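Immunoreactive 84kD antigen PG93 (Porphyromonas gingivalis, PDB 5M11) serves as an essential cell-surface component of the type IX secretion system, through which this oral bacterium exports proteins. Local coordinates at residues A[386-398]-A[414-427]. Sequence-based numbering, arbitrary orientation.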
loop_
_atom_site.group_PDB
_atom_site.type_symbol
_atom_site.label_atom_id
_atom_site.label_comp_id
_atom_site.label_asym_id
_atom_site.label_seq_id
_atom_site.Cartn_x
_atom_site.Cartn_y
_atom_site.Cartn_z
ATOM N N PHE A 386 3.276 4.045 -24.493
ATOM C CA PHE A 386 2.899 2.817 -23.810
ATOM C C PHE A 386 1.427 2.535 -24.034
ATOM O O PHE A 386 0.665 3.448 -24.353
ATOM C CB PHE A 386 3.240 2.864 -22.297
ATOM C CG PHE A 386 2.583 3.966 -21.495
ATOM C CD1 PHE A 386 1.382 3.747 -20.833
ATOM C CD2 PHE A 386 3.183 5.218 -21.377
ATOM C CE1 PHE A 386 0.784 4.762 -20.083
ATOM C CE2 PHE A 386 2.579 6.236 -20.637
ATOM C CZ PHE A 386 1.390 6.000 -19.984
ATOM N N PHE A 387 1.036 1.262 -23.867
ATOM C CA PHE A 387 -0.333 0.770 -23.989
ATOM C C PHE A 387 -0.853 0.290 -22.634
ATOM O O PHE A 387 -0.067 -0.128 -21.763
ATOM C CB PHE A 387 -0.427 -0.363 -25.030
ATOM C CG PHE A 387 -0.480 0.097 -26.470
ATOM C CD1 PHE A 387 -1.701 0.330 -27.100
ATOM C CD2 PHE A 387 0.685 0.287 -27.198
ATOM C CE1 PHE A 387 -1.750 0.760 -28.430
ATOM C CE2 PHE A 387 0.637 0.732 -28.521
ATOM C CZ PHE A 387 -0.579 0.953 -29.131
ATOM N N VAL A 388 -2.185 0.381 -22.444
ATOM C CA VAL A 388 -2.849 -0.046 -21.210
ATOM C C VAL A 388 -4.061 -0.933 -21.542
ATOM O O VAL A 388 -4.908 -0.564 -22.350
ATOM C CB VAL A 388 -3.244 1.139 -20.288
ATOM C CG1 VAL A 388 -3.906 0.645 -18.998
ATOM C CG2 VAL A 388 -2.031 2.005 -19.962
ATOM N N GLY A 389 -4.124 -2.086 -20.891
ATOM C CA GLY A 389 -5.218 -3.029 -21.043
ATOM C C GLY A 389 -6.175 -2.920 -19.882
ATOM O O GLY A 389 -5.777 -3.123 -18.728
ATOM N N THR A 390 -7.430 -2.541 -20.180
ATOM C CA THR A 390 -8.494 -2.441 -19.188
ATOM C C THR A 390 -9.361 -3.692 -19.252
ATOM O O THR A 390 -9.658 -4.197 -20.344
ATOM C CB THR A 390 -9.340 -1.181 -19.365
ATOM O OG1 THR A 390 -9.891 -1.173 -20.677
ATOM C CG2 THR A 390 -8.564 0.105 -19.082
ATOM N N TRP A 391 -9.758 -4.201 -18.084
ATOM C CA TRP A 391 -10.589 -5.389 -18.034
ATOM C C TRP A 391 -12.068 -4.980 -18.183
ATOM O O TRP A 391 -12.752 -4.683 -17.197
ATOM C CB TRP A 391 -10.304 -6.189 -16.758
ATOM C CG TRP A 391 -10.674 -7.633 -16.869
ATOM C CD1 TRP A 391 -11.696 -8.265 -16.226
ATOM C CD2 TRP A 391 -10.028 -8.628 -17.677
ATOM N NE1 TRP A 391 -11.734 -9.588 -16.587
ATOM C CE2 TRP A 391 -10.721 -9.840 -17.480
ATOM C CE3 TRP A 391 -8.958 -8.603 -18.593
ATOM C CZ2 TRP A 391 -10.374 -11.019 -18.159
ATOM C CZ3 TRP A 391 -8.622 -9.768 -19.267
ATOM C CH2 TRP A 391 -9.331 -10.955 -19.056
ATOM N N GLY A 392 -12.506 -4.902 -19.442
ATOM C CA GLY A 392 -13.859 -4.513 -19.811
ATOM C C GLY A 392 -13.980 -3.335 -20.761
ATOM O O GLY A 392 -14.935 -3.289 -21.534
ATOM N N ASN A 393 -13.027 -2.379 -20.737
ATOM C CA ASN A 393 -13.108 -1.168 -21.573
ATOM C C ASN A 393 -12.148 -1.107 -22.811
ATOM O O ASN A 393 -12.153 -0.102 -23.536
ATOM C CB ASN A 393 -12.898 0.078 -20.713
ATOM C CG ASN A 393 -14.112 0.448 -19.904
ATOM O OD1 ASN A 393 -15.137 0.911 -20.440
ATOM N ND2 ASN A 393 -14.013 0.256 -18.590
ATOM N N GLY A 394 -11.371 -2.157 -23.051
ATOM C CA GLY A 394 -10.494 -2.222 -24.217
ATOM C C GLY A 394 -9.029 -1.896 -24.010
ATOM O O GLY A 394 -8.523 -1.953 -22.889
ATOM N N LEU A 395 -8.333 -1.610 -25.122
ATOM C CA LEU A 395 -6.913 -1.272 -25.155
ATOM C C LEU A 395 -6.751 0.231 -25.311
ATOM O O LEU A 395 -7.463 0.865 -26.101
ATOM C CB LEU A 395 -6.224 -2.019 -26.308
ATOM C CG LEU A 395 -4.709 -1.883 -26.462
ATOM C CD1 LEU A 395 -3.986 -2.279 -25.204
ATOM C CD2 LEU A 395 -4.226 -2.736 -27.588
ATOM N N PHE A 396 -5.822 0.808 -24.554
ATOM C CA PHE A 396 -5.596 2.243 -24.566
ATOM C C PHE A 396 -4.173 2.557 -24.962
ATOM O O PHE A 396 -3.240 1.857 -24.568
ATOM C CB PHE A 396 -5.938 2.846 -23.196
ATOM C CG PHE A 396 -7.426 2.898 -22.906
ATOM C CD1 PHE A 396 -8.151 4.071 -23.107
ATOM C CD2 PHE A 396 -8.100 1.780 -22.414
ATOM C CE1 PHE A 396 -9.521 4.124 -22.819
ATOM C CE2 PHE A 396 -9.479 1.827 -22.158
ATOM C CZ PHE A 396 -10.173 3.004 -22.340
ATOM N N GLU A 397 -4.021 3.595 -25.789
ATOM C CA GLU A 397 -2.734 4.068 -26.273
ATOM C C GLU A 397 -2.427 5.392 -25.625
ATOM O O GLU A 397 -3.241 6.327 -25.688
ATOM C CB GLU A 397 -2.726 4.196 -27.810
ATOM C CG GLU A 397 -1.340 4.432 -28.389
ATOM C CD GLU A 397 -1.159 4.254 -29.885
ATOM O OE1 GLU A 397 -2.129 3.868 -30.573
ATOM O OE2 GLU A 397 -0.028 4.477 -30.368
ATOM N N PHE A 398 -1.255 5.466 -24.995
ATOM C CA PHE A 398 -0.759 6.692 -24.390
ATOM C C PHE A 398 0.441 7.151 -25.193
ATOM O O PHE A 398 1.212 6.313 -25.679
ATOM C CB PHE A 398 -0.437 6.489 -22.915
ATOM C CG PHE A 398 -1.675 6.328 -22.059
ATOM C CD1 PHE A 398 -2.219 7.412 -21.383
ATOM C CD2 PHE A 398 -2.308 5.091 -21.941
ATOM C CE1 PHE A 398 -3.374 7.265 -20.608
ATOM C CE2 PHE A 398 -3.468 4.951 -21.174
ATOM C CZ PHE A 398 -3.987 6.033 -20.506
ATOM N N ILE A 414 -9.239 -6.133 -31.102
ATOM C CA ILE A 414 -9.709 -6.147 -29.709
ATOM C C ILE A 414 -11.161 -6.632 -29.736
ATOM O O ILE A 414 -12.089 -5.840 -29.910
ATOM C CB ILE A 414 -9.531 -4.752 -29.004
ATOM C CG1 ILE A 414 -8.066 -4.217 -29.053
ATOM C CG2 ILE A 414 -10.063 -4.722 -27.565
ATOM C CD1 ILE A 414 -6.954 -5.150 -28.745
ATOM N N ALA A 415 -11.328 -7.963 -29.647
ATOM C CA ALA A 415 -12.613 -8.669 -29.678
ATOM C C ALA A 415 -13.380 -8.499 -28.359
ATOM O O ALA A 415 -12.798 -8.655 -27.278
ATOM C CB ALA A 415 -12.381 -10.144 -29.956
ATOM N N GLU A 416 -14.682 -8.195 -28.455
ATOM C CA GLU A 416 -15.550 -8.006 -27.297
ATOM C C GLU A 416 -16.321 -9.293 -26.954
ATOM O O GLU A 416 -16.951 -9.896 -27.829
ATOM C CB GLU A 416 -16.541 -6.851 -27.534
ATOM C CG GLU A 416 -15.912 -5.526 -27.938
ATOM C CD GLU A 416 -16.883 -4.383 -28.179
ATOM O OE1 GLU A 416 -17.924 -4.597 -28.845
ATOM O OE2 GLU A 416 -16.575 -3.255 -27.729
ATOM N N CYS A 417 -16.264 -9.703 -25.676
ATOM C CA CYS A 417 -16.960 -10.884 -25.149
ATOM C C CYS A 417 -18.435 -10.584 -24.973
ATOM O O CYS A 417 -19.259 -11.500 -25.005
ATOM C CB CYS A 417 -16.334 -11.352 -23.840
ATOM S SG CYS A 417 -15.948 -10.018 -22.680
ATOM N N ASN A 418 -18.760 -9.303 -24.765
ATOM C CA ASN A 418 -20.121 -8.797 -24.620
ATOM C C ASN A 418 -20.235 -7.469 -25.360
ATOM O O ASN A 418 -19.220 -6.796 -25.495
ATOM C CB ASN A 418 -20.502 -8.656 -23.138
ATOM C CG ASN A 418 -20.963 -9.953 -22.513
ATOM O OD1 ASN A 418 -21.826 -10.668 -23.053
ATOM N ND2 ASN A 418 -20.400 -10.280 -21.357
ATOM N N PRO A 419 -21.416 -7.073 -25.889
ATOM C CA PRO A 419 -21.489 -5.794 -26.621
ATOM C C PRO A 419 -21.011 -4.613 -25.761
ATOM O O PRO A 419 -21.670 -4.217 -24.794
ATOM C CB PRO A 419 -22.973 -5.689 -27.014
ATOM C CG PRO A 419 -23.469 -7.100 -27.007
ATOM C CD PRO A 419 -22.727 -7.758 -25.879
ATOM N N GLY A 420 -19.817 -4.126 -26.097
ATOM C CA GLY A 420 -19.140 -3.030 -25.410
ATOM C C GLY A 420 -18.212 -3.460 -24.285
ATOM O O GLY A 420 -17.792 -2.624 -23.473
ATOM N N ASP A 421 -17.865 -4.767 -24.237
ATOM C CA ASP A 421 -17.022 -5.342 -23.191
ATOM C C ASP A 421 -15.797 -6.101 -23.750
ATOM O O ASP A 421 -15.892 -7.271 -24.130
ATOM C CB ASP A 421 -17.855 -6.266 -22.292
ATOM C CG ASP A 421 -17.346 -6.315 -20.868
ATOM O OD1 ASP A 421 -17.898 -5.576 -20.013
ATOM O OD2 ASP A 421 -16.366 -7.054 -20.614
ATOM N N ALA A 422 -14.642 -5.422 -23.775
ATOM C CA ALA A 422 -13.383 -5.989 -24.247
ATOM C C ALA A 422 -12.388 -5.987 -23.098
ATOM O O ALA A 422 -11.922 -4.929 -22.661
ATOM C CB ALA A 422 -12.859 -5.204 -25.438
ATOM N N ARG A 423 -12.115 -7.182 -22.568
ATOM C CA ARG A 423 -11.229 -7.363 -21.429
ATOM C C ARG A 423 -9.824 -7.784 -21.895
ATOM O O ARG A 423 -9.624 -8.921 -22.315
ATOM C CB ARG A 423 -11.844 -8.347 -20.436
ATOM C CG ARG A 423 -12.636 -9.489 -21.051
ATOM C CD ARG A 423 -13.402 -10.249 -19.986
ATOM N NE ARG A 423 -14.451 -9.438 -19.369
ATOM C CZ ARG A 423 -15.714 -9.823 -19.228
ATOM N NH1 ARG A 423 -16.109 -11.009 -19.683
ATOM N NH2 ARG A 423 -16.598 -9.024 -18.652
ATOM N N VAL A 424 -8.856 -6.833 -21.814
ATOM C CA VAL A 424 -7.470 -6.955 -22.291
ATOM C C VAL A 424 -6.452 -7.131 -21.131
ATOM O O VAL A 424 -6.235 -6.193 -20.354
ATOM C CB VAL A 424 -7.081 -5.703 -23.162
ATOM C CG1 VAL A 424 -5.709 -5.867 -23.819
ATOM C CG2 VAL A 424 -8.140 -5.381 -24.214
ATOM N N LYS A 425 -5.783 -8.300 -21.078
ATOM C CA LYS A 425 -4.714 -8.602 -20.113
ATOM C C LYS A 425 -3.533 -9.283 -20.849
ATOM O O LYS A 425 -3.696 -9.620 -22.016
ATOM C CB LYS A 425 -5.216 -9.462 -18.928
ATOM C CG LYS A 425 -4.242 -9.402 -17.763
ATOM C CD LYS A 425 -4.587 -10.174 -16.518
ATOM C CE LYS A 425 -3.490 -9.818 -15.526
ATOM N NZ LYS A 425 -3.679 -10.427 -14.190
ATOM N N ALA A 426 -2.353 -9.473 -20.185
ATOM C CA ALA A 426 -1.121 -10.101 -20.712
ATOM C C ALA A 426 -0.573 -9.397 -21.993
ATOM O O ALA A 426 -0.313 -10.065 -23.005
ATOM C CB ALA A 426 -1.345 -11.588 -20.971
ATOM N N ILE A 427 -0.354 -8.053 -21.922
ATOM C CA ILE A 427 0.156 -7.249 -23.055
ATOM C C ILE A 427 1.668 -7.004 -22.952
ATOM O O ILE A 427 2.155 -6.553 -21.906
ATOM C CB ILE A 427 -0.592 -5.900 -23.281
ATOM C CG1 ILE A 427 -0.716 -5.057 -21.976
ATOM C CG2 ILE A 427 -1.938 -6.153 -23.941
ATOM C CD1 ILE A 427 -1.060 -3.541 -22.167
#
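Two neighbouring four-stranded antiparallel sheets, consistent with successive blades of a beta-propeller, meet where the 391-393 turn between strands 386-390 and 394-398 receives the first strand of the next sheet (422-429). Trp391 lies against Arg423, whose CB sits over the six-membered ring, 3.3 Å from its centroid in a CH-pi contact. With CG anti to the backbone N (chi1 -157°), the indole also extends to Lys425, where Trp391 CZ3 comes within 3.4 Å of Lys425 CB. The guanidinium of Arg423 continues past the ring, and its NH2 forms a salt bridge with Asp421 OD2 at 2.8 Å. Backbone bonds fasten the turn: Val424 N reaches Thr390 O almost straight (176° at the hydrogen), while Ala422 N donates to Gly392 O and Ala422 O receives Gly394 N at 2.9 Å. Between the sheets, Leu395 CD2 meets Ile414 CD1 at 3.8 Å, and Val424 CG2 rests against the backbone of Gly394. Leu435 and Leu439 of strand 435-439 extend this apolar layer, and the amine of Lys425 bonds Tyr317 OH. The sheets are thus joined by backbone bonds at the turn and by apolar side chains, with Arg423 spending its alkyl chain on the indole and its charge on Asp421.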